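Local coordinates for protein aminotransferase, classes I and II (Silicibacter pomeroyi DSS-3, PDB 3H14) that probably catalyses the transfer of an amino group from L-aspartate to 2-oxoglutarate, using pyridoxal 5'-phosphate as cofactor, at residues A[312-317]-A[358-363]; A[201-206]-A[228-233]; A[70-75]-A[270-275]; A[172-177]-A[306-311]. All coordinates share one frame; numbering follows the deposited sequence.

Contact 1 of 4, residues A[312-317]-A[358-363]; sequences GAFYVY and RFSYAR
Phe-359 and Val-316 bond to each other through both backbone polar groups. The bond from Phe-359 N to Val-316 O is 2.8 Å, and Val-316 N returns one of 2.9 Å to Phe-359 O. They are the hydrogen-bonded pair of two antiparallel strands in the small-domain sheet of a pyridoxal-phosphate aminotransferase. Past the strand end, Tyr-361 N donates to Phe-314 O, which extends the ladder. A water hydrogen-bonds Gly-312 O, Tyr-315 O and Tyr-361 OH.

On one face of the sheet, the Arg-358 guanidinium lies almost flat against the Tyr-315 ring, the planes 13° apart. Tyr-315 CE1 stands 3.5 Å from Arg-358 CZ, over the middle of the guanidinium. The bend at chi3 (71°) turns the arginine back along the ring. Arg-358 NH1 bonds Asn-172 OD1. Arg-358 is probably the family arginine that binds the substrate carboxylate.

On the other face, Val-316 CG2 meets the edge of the Tyr-361 ring. Phe-314 CB lies over a face of this ring, 4.0 Å from its centroid. Helix 278-302 backs this side through Met-295 and Leu-299. Back on the Tyr-315 side, Ala-362 CB sits almost exactly above the centre of the Phe-314 ring, 3.7 Å from its centroid.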
loop_
_atom_site.group_PDB
_atom_site.type_symbol
_atom_site.label_atom_id
_atom_site.label_comp_id
_atom_site.label_asym_id
_atom_site.label_seq_id
_atom_site.Cartn_x
_atom_site.Cartn_y
_atom_site.Cartn_z
ATOM N N GLY A 312 0.698 9.006 -6.896
ATOM C CA GLY A 312 1.837 8.441 -6.166
ATOM C C GLY A 312 1.789 6.921 -6.228
ATOM O O GLY A 312 0.969 6.334 -6.950
ATOM N N ALA A 313 2.697 6.254 -5.514
ATOM C CA ALA A 313 2.869 4.792 -5.670
ATOM C C ALA A 313 3.197 4.414 -7.132
ATOM O O ALA A 313 3.677 5.257 -7.900
ATOM C CB ALA A 313 1.630 4.025 -5.189
ATOM N N PHE A 314 2.949 3.160 -7.508
ATOM C CA PHE A 314 3.271 2.685 -8.871
ATOM C C PHE A 314 2.158 1.823 -9.468
ATOM O O PHE A 314 2.392 0.730 -9.998
ATOM C CB PHE A 314 4.610 1.936 -8.888
ATOM C CG PHE A 314 4.832 1.023 -7.691
ATOM C CD1 PHE A 314 3.949 0.035 -7.381
ATOM C CD2 PHE A 314 5.988 1.133 -6.922
ATOM C CE1 PHE A 314 4.170 -0.815 -6.317
ATOM C CE2 PHE A 314 6.215 0.287 -5.842
ATOM C CZ PHE A 314 5.304 -0.664 -5.532
ATOM N N TYR A 315 0.941 2.338 -9.372
ATOM C CA TYR A 315 -0.255 1.681 -9.833
ATOM C C TYR A 315 -1.045 2.580 -10.769
ATOM O O TYR A 315 -1.045 3.823 -10.625
ATOM C CB TYR A 315 -1.169 1.355 -8.650
ATOM C CG TYR A 315 -0.527 0.492 -7.592
ATOM C CD1 TYR A 315 -0.031 -0.751 -7.931
ATOM C CD2 TYR A 315 -0.423 0.913 -6.264
ATOM C CE1 TYR A 315 0.592 -1.557 -6.991
ATOM C CE2 TYR A 315 0.188 0.104 -5.312
ATOM C CZ TYR A 315 0.679 -1.129 -5.686
ATOM O OH TYR A 315 1.285 -1.976 -4.794
ATOM N N VAL A 316 -1.755 1.935 -11.689
ATOM C CA VAL A 316 -2.814 2.597 -12.455
ATOM C C VAL A 316 -4.067 1.764 -12.300
ATOM O O VAL A 316 -4.041 0.575 -12.553
ATOM C CB VAL A 316 -2.468 2.735 -13.984
ATOM C CG1 VAL A 316 -3.628 3.413 -14.713
ATOM C CG2 VAL A 316 -1.211 3.515 -14.188
ATOM N N TYR A 317 -5.166 2.410 -11.875
ATOM C CA TYR A 317 -6.425 1.782 -11.635
ATOM C C TYR A 317 -7.392 2.242 -12.720
ATOM O O TYR A 317 -7.652 3.464 -12.842
ATOM C CB TYR A 317 -6.966 2.241 -10.283
ATOM C CG TYR A 317 -8.146 1.476 -9.814
ATOM C CD1 TYR A 317 -8.038 0.131 -9.547
ATOM C CD2 TYR A 317 -9.366 2.099 -9.561
ATOM C CE1 TYR A 317 -9.078 -0.574 -9.107
ATOM C CE2 TYR A 317 -10.435 1.397 -9.095
ATOM C CZ TYR A 317 -10.286 0.054 -8.868
ATOM O OH TYR A 317 -11.317 -0.712 -8.392
ATOM N N ARG A 358 -6.170 -3.248 -11.976
ATOM C CA ARG A 358 -5.007 -2.533 -11.472
ATOM C C ARG A 358 -3.770 -2.968 -12.258
ATOM O O ARG A 358 -3.515 -4.141 -12.374
ATOM C CB ARG A 358 -4.780 -2.814 -9.980
ATOM C CG ARG A 358 -3.758 -1.886 -9.372
ATOM C CD ARG A 358 -3.216 -2.354 -8.019
ATOM N NE ARG A 358 -2.337 -3.531 -8.147
ATOM C CZ ARG A 358 -1.794 -4.154 -7.095
ATOM N NH1 ARG A 358 -2.016 -3.708 -5.869
ATOM N NH2 ARG A 358 -1.046 -5.217 -7.270
ATOM N N PHE A 359 -3.015 -2.006 -12.778
ATOM C CA PHE A 359 -1.708 -2.242 -13.365
ATOM C C PHE A 359 -0.679 -1.808 -12.362
ATOM O O PHE A 359 -0.867 -0.798 -11.701
ATOM C CB PHE A 359 -1.500 -1.391 -14.619
ATOM C CG PHE A 359 -2.474 -1.663 -15.712
ATOM C CD1 PHE A 359 -2.165 -2.590 -16.714
ATOM C CD2 PHE A 359 -3.702 -1.015 -15.741
ATOM C CE1 PHE A 359 -3.055 -2.852 -17.736
ATOM C CE2 PHE A 359 -4.609 -1.258 -16.767
ATOM C CZ PHE A 359 -4.299 -2.175 -17.768
ATOM N N SER A 360 0.431 -2.524 -12.278
ATOM C CA SER A 360 1.586 -2.099 -11.510
ATOM C C SER A 360 2.704 -1.774 -12.489
ATOM O O SER A 360 2.891 -2.492 -13.440
ATOM C CB SER A 360 2.035 -3.196 -10.522
ATOM O OG SER A 360 3.276 -2.785 -9.908
ATOM N N TYR A 361 3.419 -0.687 -12.271
ATOM C CA TYR A 361 4.560 -0.349 -13.113
ATOM C C TYR A 361 5.876 -0.346 -12.314
ATOM O O TYR A 361 6.786 0.399 -12.616
ATOM C CB TYR A 361 4.312 0.948 -13.903
ATOM C CG TYR A 361 3.929 2.199 -13.144
ATOM C CD1 TYR A 361 2.595 2.598 -13.011
ATOM C CD2 TYR A 361 4.895 3.013 -12.588
ATOM C CE1 TYR A 361 2.261 3.750 -12.302
ATOM C CE2 TYR A 361 4.566 4.148 -11.902
ATOM C CZ TYR A 361 3.246 4.532 -11.782
ATOM O OH TYR A 361 2.961 5.673 -11.077
ATOM N N ALA A 362 5.975 -1.249 -11.341
ATOM C CA ALA A 362 7.121 -1.309 -10.432
ATOM C C ALA A 362 8.341 -2.015 -11.047
ATOM O O ALA A 362 9.421 -1.964 -10.457
ATOM C CB ALA A 362 6.711 -2.002 -9.141
ATOM N N ARG A 363 8.222 -2.573 -12.242
ATOM C CA ARG A 363 9.349 -3.224 -12.932
ATOM C C ARG A 363 10.246 -2.283 -13.758
ATOM O O ARG A 363 9.991 -1.079 -13.847
ATOM C CB ARG A 363 8.799 -4.352 -13.799
ATOM C CG ARG A 363 8.125 -5.520 -13.028
ATOM C CD ARG A 363 9.152 -6.376 -12.346
ATOM N NE ARG A 363 8.617 -7.403 -11.449
ATOM C CZ ARG A 363 8.796 -8.716 -11.609
ATOM N NH1 ARG A 363 9.484 -9.198 -12.638
ATOM N NH2 ARG A 363 8.274 -9.565 -10.729
HETATM O O HOH W 1 0.856 5.538 -9.453
#

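Contact 2 of 4, residues A[201-206]-A[228-233]; sequences EIYHGI and FSKYFS
Lys-230 lays its aliphatic chain over a face of the Tyr-203 ring. Its CG is 4.2 Å from the ring centroid, a CH-pi contact. Further out, Lys-230 CD comes within 3.5 Å of Tyr-203 CE1, and CE reaches the hydroxyl. The chain bends at chi2 (-64°), then runs extended along the ring. Ile-202 CG2 packs on Lys-230 CG at 3.7 Å. Lys-230 NZ bonds Gly-39 O, and Tyr-203 OH bonds Tyr-315 OH. An alanine in place of Tyr-203 would probably leave a gap beside the lysine chain and Tyr-315 OH without its partner.

Segment 228-233 fits the signature of this aminotransferase family, whose lysine forms the Schiff base with pyridoxal phosphate; Lys-230 is probably that lysine.

No direct hydrogen bond joins the two loops. A water does so instead, donating to Ile-202 O and His-204 O and accepting from Tyr-231 N at 2.9 Å. Type II turn 203-206 brings Gly-205 CA near the Tyr-231 ring, off-centre. A CB on this glycine would clash with Tyr-231 CG. Ile-206 CG1 touches Tyr-231 CB at 4.0 Å, and Ile-206 CD1 lies 3.6 Å from Tyr-231 N.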
loop_
_atom_site.group_PDB
_atom_site.type_symbol
_atom_site.label_atom_id
_atom_site.label_comp_id
_atom_site.label_asym_id
_atom_site.label_seq_id
_atom_site.Cartn_x
_atom_site.Cartn_y
_atom_site.Cartn_z
ATOM N N GLU A 201 0.781 5.361 5.447
ATOM C CA GLU A 201 1.727 6.224 4.751
ATOM C C GLU A 201 2.829 5.348 4.122
ATOM O O GLU A 201 3.921 5.819 3.799
ATOM C CB GLU A 201 2.255 7.293 5.713
ATOM C CG GLU A 201 1.075 8.099 6.301
ATOM C CD GLU A 201 1.401 9.364 7.083
ATOM O OE1 GLU A 201 2.597 9.685 7.354
ATOM O OE2 GLU A 201 0.397 10.037 7.453
ATOM N N ILE A 202 2.488 4.077 3.913
ATOM C CA ILE A 202 3.428 3.051 3.441
ATOM C C ILE A 202 4.101 3.434 2.115
ATOM O O ILE A 202 5.281 3.152 1.906
ATOM C CB ILE A 202 2.687 1.667 3.413
ATOM C CG1 ILE A 202 2.573 1.186 4.868
ATOM C CG2 ILE A 202 3.380 0.552 2.503
ATOM C CD1 ILE A 202 1.602 0.082 5.106
ATOM N N TYR A 203 3.385 4.135 1.246
ATOM C CA TYR A 203 3.968 4.504 -0.067
ATOM C C TYR A 203 4.619 5.889 -0.108
ATOM O O TYR A 203 5.113 6.291 -1.165
ATOM C CB TYR A 203 2.912 4.388 -1.202
ATOM C CG TYR A 203 2.529 2.971 -1.513
ATOM C CD1 TYR A 203 3.267 2.224 -2.439
ATOM C CD2 TYR A 203 1.442 2.362 -0.882
ATOM C CE1 TYR A 203 2.935 0.904 -2.717
ATOM C CE2 TYR A 203 1.100 1.058 -1.159
ATOM C CZ TYR A 203 1.867 0.337 -2.082
ATOM O OH TYR A 203 1.552 -0.944 -2.386
ATOM N N HIS A 204 4.642 6.617 1.013
ATOM C CA HIS A 204 5.444 7.854 1.092
ATOM C C HIS A 204 6.880 7.653 0.595
ATOM O O HIS A 204 7.511 6.666 0.901
ATOM C CB HIS A 204 5.464 8.426 2.511
ATOM C CG HIS A 204 4.175 9.081 2.899
ATOM N ND1 HIS A 204 4.100 10.109 3.809
ATOM C CD2 HIS A 204 2.908 8.862 2.471
ATOM C CE1 HIS A 204 2.834 10.480 3.943
ATOM N NE2 HIS A 204 2.091 9.735 3.145
ATOM N N GLY A 205 7.393 8.633 -0.146
ATOM C CA GLY A 205 8.651 8.514 -0.850
ATOM C C GLY A 205 8.451 8.284 -2.345
ATOM O O GLY A 205 9.203 8.813 -3.166
ATOM N N ILE A 206 7.443 7.477 -2.703
ATOM C CA ILE A 206 7.114 7.196 -4.102
ATOM C C ILE A 206 6.062 8.193 -4.620
ATOM O O ILE A 206 4.821 7.942 -4.668
ATOM C CB ILE A 206 6.663 5.723 -4.322
ATOM C CG1 ILE A 206 7.767 4.782 -3.845
ATOM C CG2 ILE A 206 6.397 5.479 -5.835
ATOM C CD1 ILE A 206 7.405 3.302 -3.898
ATOM N N PHE A 228 9.322 -0.359 5.336
ATOM C CA PHE A 228 10.502 -0.265 4.471
ATOM C C PHE A 228 10.328 -1.032 3.164
ATOM O O PHE A 228 11.274 -1.129 2.386
ATOM C CB PHE A 228 11.737 -0.759 5.228
ATOM C CG PHE A 228 12.126 0.145 6.344
ATOM C CD1 PHE A 228 12.892 1.266 6.078
ATOM C CD2 PHE A 228 11.692 -0.074 7.640
ATOM C CE1 PHE A 228 13.256 2.122 7.064
ATOM C CE2 PHE A 228 12.055 0.794 8.671
ATOM C CZ PHE A 228 12.818 1.906 8.378
ATOM N N SER A 229 9.109 -1.507 2.902
ATOM C CA SER A 229 8.850 -2.424 1.814
ATOM C C SER A 229 8.749 -1.770 0.428
ATOM O O SER A 229 8.863 -2.482 -0.573
ATOM C CB SER A 229 7.577 -3.234 2.085
ATOM O OG SER A 229 6.453 -2.371 2.223
ATOM N N LYS A 230 8.526 -0.449 0.375
ATOM C CA LYS A 230 8.196 0.250 -0.872
ATOM C C LYS A 230 9.298 1.222 -1.343
ATOM O O LYS A 230 10.161 0.818 -2.098
ATOM C CB LYS A 230 6.834 0.945 -0.774
ATOM C CG LYS A 230 5.711 0.055 -0.264
ATOM C CD LYS A 230 5.369 -1.142 -1.191
ATOM C CE LYS A 230 4.215 -1.924 -0.563
ATOM N NZ LYS A 230 3.923 -3.265 -1.096
ATOM N N TYR A 231 9.267 2.484 -0.942
ATOM C CA TYR A 231 10.352 3.409 -1.292
ATOM C C TYR A 231 11.708 2.855 -0.839
ATOM O O TYR A 231 12.711 2.975 -1.537
ATOM C CB TYR A 231 10.160 4.745 -0.621
ATOM C CG TYR A 231 11.299 5.680 -0.898
ATOM C CD1 TYR A 231 11.476 6.246 -2.182
ATOM C CD2 TYR A 231 12.242 5.955 0.069
ATOM C CE1 TYR A 231 12.558 7.099 -2.453
ATOM C CE2 TYR A 231 13.290 6.826 -0.187
ATOM C CZ TYR A 231 13.446 7.386 -1.442
ATOM O OH TYR A 231 14.521 8.211 -1.648
ATOM N N PHE A 232 11.740 2.243 0.339
ATOM C CA PHE A 232 13.031 1.714 0.838
ATOM C C PHE A 232 13.406 0.357 0.279
ATOM O O PHE A 232 14.500 -0.117 0.538
ATOM C CB PHE A 232 13.077 1.755 2.351
ATOM C CG PHE A 232 13.006 3.135 2.866
ATOM C CD1 PHE A 232 14.131 3.957 2.816
ATOM C CD2 PHE A 232 11.816 3.645 3.347
ATOM C CE1 PHE A 232 14.081 5.263 3.251
ATOM C CE2 PHE A 232 11.751 4.930 3.814
ATOM C CZ PHE A 232 12.907 5.761 3.754
ATOM N N SER A 233 12.484 -0.244 -0.495
ATOM C CA SER A 233 12.770 -1.409 -1.340
ATOM C C SER A 233 13.204 -2.639 -0.561
ATOM O O SER A 233 13.997 -3.424 -1.067
ATOM C CB SER A 233 13.818 -1.046 -2.401
ATOM O OG SER A 233 13.812 -1.989 -3.481
HETATM O O HOH W 2 7.507 3.913 0.790
#

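Contact 3 of 4, residues A[70-75]-A[270-275]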
loop_
_atom_site.group_PDB
_atom_site.type_symbol
_atom_site.label_atom_id
_atom_site.label_comp_id
_atom_site.label_asym_id
_atom_site.label_seq_id
_atom_site.Cartn_x
_atom_site.Cartn_y
_atom_site.Cartn_z
ATOM N N LEU A 70 15.583 -0.922 17.680
ATOM C CA LEU A 70 16.920 -0.331 17.734
ATOM C C LEU A 70 16.801 1.178 17.952
ATOM O O LEU A 70 16.150 1.858 17.174
ATOM C CB LEU A 70 17.654 -0.624 16.424
ATOM C CG LEU A 70 19.135 -0.942 16.429
ATOM C CD1 LEU A 70 19.510 -2.012 17.479
ATOM C CD2 LEU A 70 19.564 -1.367 15.014
ATOM N N PRO A 71 17.405 1.712 19.035
ATOM C CA PRO A 71 17.389 3.167 19.256
ATOM C C PRO A 71 17.899 4.027 18.082
ATOM O O PRO A 71 17.312 5.055 17.771
ATOM C CB PRO A 71 18.309 3.332 20.488
ATOM C CG PRO A 71 18.143 2.012 21.225
ATOM C CD PRO A 71 18.078 0.993 20.147
ATOM N N ALA A 72 19.001 3.633 17.456
ATOM C CA ALA A 72 19.513 4.359 16.287
ATOM C C ALA A 72 18.496 4.400 15.128
ATOM O O ALA A 72 18.427 5.382 14.409
ATOM C CB ALA A 72 20.822 3.749 15.805
ATOM N N LEU A 73 17.756 3.318 14.929
ATOM C CA LEU A 73 16.730 3.266 13.855
ATOM C C LEU A 73 15.521 4.145 14.145
ATOM O O LEU A 73 15.094 4.926 13.305
ATOM C CB LEU A 73 16.305 1.825 13.605
ATOM C CG LEU A 73 15.300 1.598 12.457
ATOM C CD1 LEU A 73 15.803 2.138 11.115
ATOM C CD2 LEU A 73 14.999 0.122 12.375
ATOM N N ARG A 74 15.005 4.058 15.356
ATOM C CA ARG A 74 14.012 5.035 15.845
ATOM C C ARG A 74 14.445 6.485 15.672
ATOM O O ARG A 74 13.689 7.322 15.213
ATOM C CB ARG A 74 13.707 4.777 17.314
ATOM C CG ARG A 74 13.056 3.424 17.560
ATOM C CD ARG A 74 12.910 3.145 19.042
ATOM N NE ARG A 74 11.707 3.741 19.574
ATOM C CZ ARG A 74 11.375 3.790 20.856
ATOM N NH1 ARG A 74 12.197 3.338 21.807
ATOM N NH2 ARG A 74 10.219 4.344 21.188
ATOM N N GLN A 75 15.671 6.784 16.070
ATOM C CA GLN A 75 16.243 8.110 15.903
ATOM C C GLN A 75 16.364 8.512 14.431
ATOM O O GLN A 75 16.107 9.666 14.067
ATOM C CB GLN A 75 17.627 8.142 16.578
ATOM C CG GLN A 75 17.533 8.261 18.087
ATOM C CD GLN A 75 18.759 7.738 18.839
ATOM O OE1 GLN A 75 19.862 7.640 18.282
ATOM N NE2 GLN A 75 18.565 7.403 20.114
ATOM N N ALA A 270 19.787 -3.558 8.525
ATOM C CA ALA A 270 19.671 -3.178 7.111
ATOM C C ALA A 270 18.845 -1.893 6.904
ATOM O O ALA A 270 19.201 -1.070 6.066
ATOM C CB ALA A 270 19.101 -4.336 6.308
ATOM N N ALA A 271 17.752 -1.736 7.663
ATOM C CA ALA A 271 16.839 -0.608 7.456
ATOM C C ALA A 271 17.499 0.683 7.889
ATOM O O ALA A 271 17.378 1.723 7.241
ATOM C CB ALA A 271 15.515 -0.838 8.217
ATOM N N LEU A 272 18.219 0.628 9.004
ATOM C CA LEU A 272 19.021 1.760 9.421
ATOM C C LEU A 272 19.886 2.276 8.291
ATOM O O LEU A 272 19.949 3.487 8.022
ATOM C CB LEU A 272 19.912 1.343 10.605
ATOM C CG LEU A 272 20.801 2.402 11.237
ATOM C CD1 LEU A 272 19.999 3.640 11.618
ATOM C CD2 LEU A 272 21.506 1.752 12.471
ATOM N N ALA A 273 20.569 1.362 7.625
ATOM C CA ALA A 273 21.447 1.738 6.528
ATOM C C ALA A 273 20.656 2.207 5.287
ATOM O O ALA A 273 21.068 3.144 4.612
ATOM C CB ALA A 273 22.369 0.578 6.182
ATOM N N ALA A 274 19.540 1.544 4.989
ATOM C CA ALA A 274 18.713 1.863 3.803
ATOM C C ALA A 274 18.291 3.311 3.809
ATOM O O ALA A 274 18.223 3.970 2.750
ATOM C CB ALA A 274 17.488 0.982 3.779
ATOM N N LEU A 275 18.040 3.821 5.015
ATOM C CA LEU A 275 17.628 5.214 5.193
ATOM C C LEU A 275 18.659 6.216 4.675
ATOM O O LEU A 275 18.319 7.354 4.349
ATOM C CB LEU A 275 17.300 5.473 6.668
ATOM C CG LEU A 275 15.940 4.917 7.107
ATOM C CD1 LEU A 275 15.921 4.531 8.600
ATOM C CD2 LEU A 275 14.845 5.933 6.770
#
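Leu-73 and Leu-272 each set a methyl group on a flat peptide unit of the opposing helix; no ring takes part. Leu-73 CD1 stands squarely over the face of the peptide between Ala-271 and Leu-272, 3.5 Å from Leu-272 N. In return, Leu-272 CD1 lies above the plane of the peptide between Ala-72 and Leu-73, offset past its rim beside the carbonyl, 3.6 Å from Ala-72 O. Both leucines hold CG anti to the backbone N (chi1 -177° in Leu-73), which sends their branches across the gap between the helices.

The remaining contacts are methyl to methyl. Leu-73 CD1 also meets Leu-275 CD1 at 3.5 Å, tighter than usual for two carbons, and the side chains cross at about a right angle. Ala-271 CB lies 4.2 Å from the same Leu-73 methyl. The other branch of Leu-272, CD2, rests on Ala-72 CB at 3.9 Å. Leu-70 is the N-cap residue of helix 71-85. Leu-70 CD2 adds a looser touch on Leu-272 CD2; Leu-70 N bonds Gln-268 OE1 of the partner helix.

No hydrogen bond links the two segments. Helix 47-57 covers another side of helix 265-274, at Ala-270, Ala-273 and Ala-274. The short helical segments run 32° apart, with axes 9.4 Å from each other. This is apolar helix-helix packing between leucine and alanine side chains, in the large domain of a fold-type I aminotransferase.

Contact 4 of 4, residues A[172-177]-A[306-311]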
loop_
_atom_site.group_PDB
_atom_site.type_symbol
_atom_site.label_atom_id
_atom_site.label_comp_id
_atom_site.label_asym_id
_atom_site.label_seq_id
_atom_site.Cartn_x
_atom_site.Cartn_y
_atom_site.Cartn_z
ATOM N N ASN A 172 -3.172 2.198 -2.537
ATOM C CA ASN A 172 -3.239 1.007 -3.339
ATOM C C ASN A 172 -4.740 0.736 -3.404
ATOM O O ASN A 172 -5.382 0.613 -2.359
ATOM C CB ASN A 172 -2.502 -0.127 -2.614
ATOM C CG ASN A 172 -2.560 -1.448 -3.342
ATOM O OD1 ASN A 172 -3.166 -1.590 -4.410
ATOM N ND2 ASN A 172 -1.963 -2.456 -2.734
ATOM N N PRO A 173 -5.322 0.574 -4.609
ATOM C CA PRO A 173 -4.747 0.367 -5.927
ATOM C C PRO A 173 -4.691 1.547 -6.891
ATOM O O PRO A 173 -4.330 1.342 -8.033
ATOM C CB PRO A 173 -5.700 -0.681 -6.495
ATOM C CG PRO A 173 -7.050 -0.187 -6.043
ATOM C CD PRO A 173 -6.795 0.403 -4.653
ATOM N N THR A 174 -5.051 2.738 -6.435
ATOM C CA THR A 174 -5.337 3.870 -7.312
ATOM C C THR A 174 -4.170 4.786 -7.523
ATOM O O THR A 174 -4.113 5.469 -8.548
ATOM C CB THR A 174 -6.474 4.727 -6.744
ATOM O OG1 THR A 174 -6.095 5.235 -5.468
ATOM C CG2 THR A 174 -7.728 3.932 -6.634
ATOM N N GLY A 175 -3.262 4.822 -6.545
ATOM C CA GLY A 175 -2.225 5.814 -6.471
ATOM C C GLY A 175 -2.656 7.198 -6.030
ATOM O O GLY A 175 -1.820 8.092 -5.951
ATOM N N THR A 176 -3.934 7.404 -5.726
ATOM C CA THR A 176 -4.389 8.773 -5.384
ATOM C C THR A 176 -3.880 9.216 -4.002
ATOM O O THR A 176 -3.644 8.383 -3.092
ATOM C CB THR A 176 -5.928 8.920 -5.505
ATOM O OG1 THR A 176 -6.600 8.102 -4.532
ATOM C CG2 THR A 176 -6.376 8.508 -6.919
HETATM N N MSE A 177 -3.707 10.530 -3.856
HETATM C CA MSE A 177 -3.195 11.103 -2.647
HETATM C C MSE A 177 -4.142 12.114 -2.021
HETATM O O MSE A 177 -5.017 12.673 -2.678
HETATM C CB MSE A 177 -1.843 11.731 -2.931
HETATM C CG MSE A 177 -0.787 10.687 -3.187
HETATM SE SE MSE A 177 0.829 11.400 -4.005
HETATM C CE MSE A 177 1.516 12.282 -2.382
ATOM N N ARG A 306 -9.999 5.535 -19.166
ATOM C CA ARG A 306 -10.577 5.961 -17.894
ATOM C C ARG A 306 -9.735 5.426 -16.722
ATOM O O ARG A 306 -9.898 4.282 -16.345
ATOM C CB ARG A 306 -12.004 5.411 -17.821
ATOM C CG ARG A 306 -12.867 5.934 -18.990
ATOM C CD ARG A 306 -14.194 5.197 -19.207
ATOM N NE ARG A 306 -15.012 6.008 -20.120
ATOM C CZ ARG A 306 -14.937 5.987 -21.450
ATOM N NH1 ARG A 306 -14.111 5.176 -22.087
ATOM N NH2 ARG A 306 -15.712 6.792 -22.163
ATOM N N ILE A 307 -8.852 6.252 -16.176
ATOM C CA ILE A 307 -7.978 5.855 -15.067
ATOM C C ILE A 307 -8.055 6.857 -13.938
ATOM O O ILE A 307 -8.286 8.069 -14.140
ATOM C CB ILE A 307 -6.506 5.646 -15.507
ATOM C CG1 ILE A 307 -5.824 6.964 -15.890
ATOM C CG2 ILE A 307 -6.430 4.657 -16.669
ATOM C CD1 ILE A 307 -4.319 6.878 -15.915
ATOM N N ALA A 308 -7.919 6.358 -12.728
ATOM C CA ALA A 308 -7.776 7.260 -11.580
ATOM C C ALA A 308 -6.443 7.960 -11.750
ATOM O O ALA A 308 -5.543 7.403 -12.357
ATOM C CB ALA A 308 -7.828 6.484 -10.290
ATOM N N PRO A 309 -6.309 9.194 -11.240
ATOM C CA PRO A 309 -5.049 9.944 -11.344
ATOM C C PRO A 309 -3.916 9.296 -10.516
ATOM O O PRO A 309 -4.048 9.182 -9.290
ATOM C CB PRO A 309 -5.413 11.299 -10.765
ATOM C CG PRO A 309 -6.537 11.045 -9.872
ATOM C CD PRO A 309 -7.341 9.964 -10.529
ATOM N N PRO A 310 -2.851 8.806 -11.183
ATOM C CA PRO A 310 -1.840 8.098 -10.400
ATOM C C PRO A 310 -0.893 9.088 -9.740
ATOM O O PRO A 310 0.214 9.354 -10.223
ATOM C CB PRO A 310 -1.179 7.177 -11.430
ATOM C CG PRO A 310 -1.301 7.973 -12.750
ATOM C CD PRO A 310 -2.547 8.814 -12.634
ATOM N N ASP A 311 -1.354 9.649 -8.621
ATOM C CA ASP A 311 -0.659 10.728 -7.951
ATOM C C ASP A 311 0.685 10.248 -7.362
ATOM O O ASP A 311 1.655 11.017 -7.299
ATOM C CB ASP A 311 -1.494 11.300 -6.795
ATOM C CG ASP A 311 -2.801 11.925 -7.241
ATOM O OD1 ASP A 311 -2.924 12.337 -8.410
ATOM O OD2 ASP A 311 -3.688 12.019 -6.381
HETATM O O HOH W 3 -4.678 5.188 -11.156
#
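Asp-311 OD2 is gripped by two groups. Met-177 N donates to its anti lone pair at 2.9 Å, and Arg-149 forms a salt bridge to it through NE. The bond from Met-177 ties the Asn-Pro-Thr-Gly loop of the aminotransferase fold, with a cis peptide before Pro-173, to the loop ahead of strand 315-319. An alanine in place of Asp-311 would probably leave Met-177 N without its acceptor and Arg-149 without its counter-charge.

The selenomethionine side chain of Met-177 slides past Asp-311 in the opposite direction, and its SE is 3.6 Å from Asp-311 CB. Pro-310 centres an inverse gamma turn, closed by a weak bond from Asp-311 N to Pro-309 O. Gly-175 faces this turn with phi 75°. A CB there would press on Pro-310 CA.

A water spans the two loops, donating to Thr-174 O and to Ala-308 O at 2.7 Å each. Close by, Ala-308 CB touches Thr-174 CB and Thr-176 CG2. Thr-176 OG1 is turned between its backbone N and carbonyl carbon (chi1 66°), where it bonds Arg-149 O. Its methyl, CG2, packs on the Pro-309 ring, 3.9 Å from Pro-309 CG.

Overall arrangement
Contacts 1, 2 and 4 adjoin one another. The centres of contacts 1 and 4 are about 8 Å apart, those of contacts 1 and 2 about 13 Å. Contact 1 is the meeting point: segment 312-317 touches both the 172-177 and the 201-206 loops, and segment 358-363 touches 172-177. Together they bring loops of the seven-stranded sheet against the small-domain sheet, where the family active site lies. Contact 3 lies farther off, about 28 Å from contact 1 between centres, but reaches contact 2 through Phe-228 and Phe-232. Along the chain, contact 2 is nested inside both contacts 3 and 4, whose segments alternate, and contact 1 comes last.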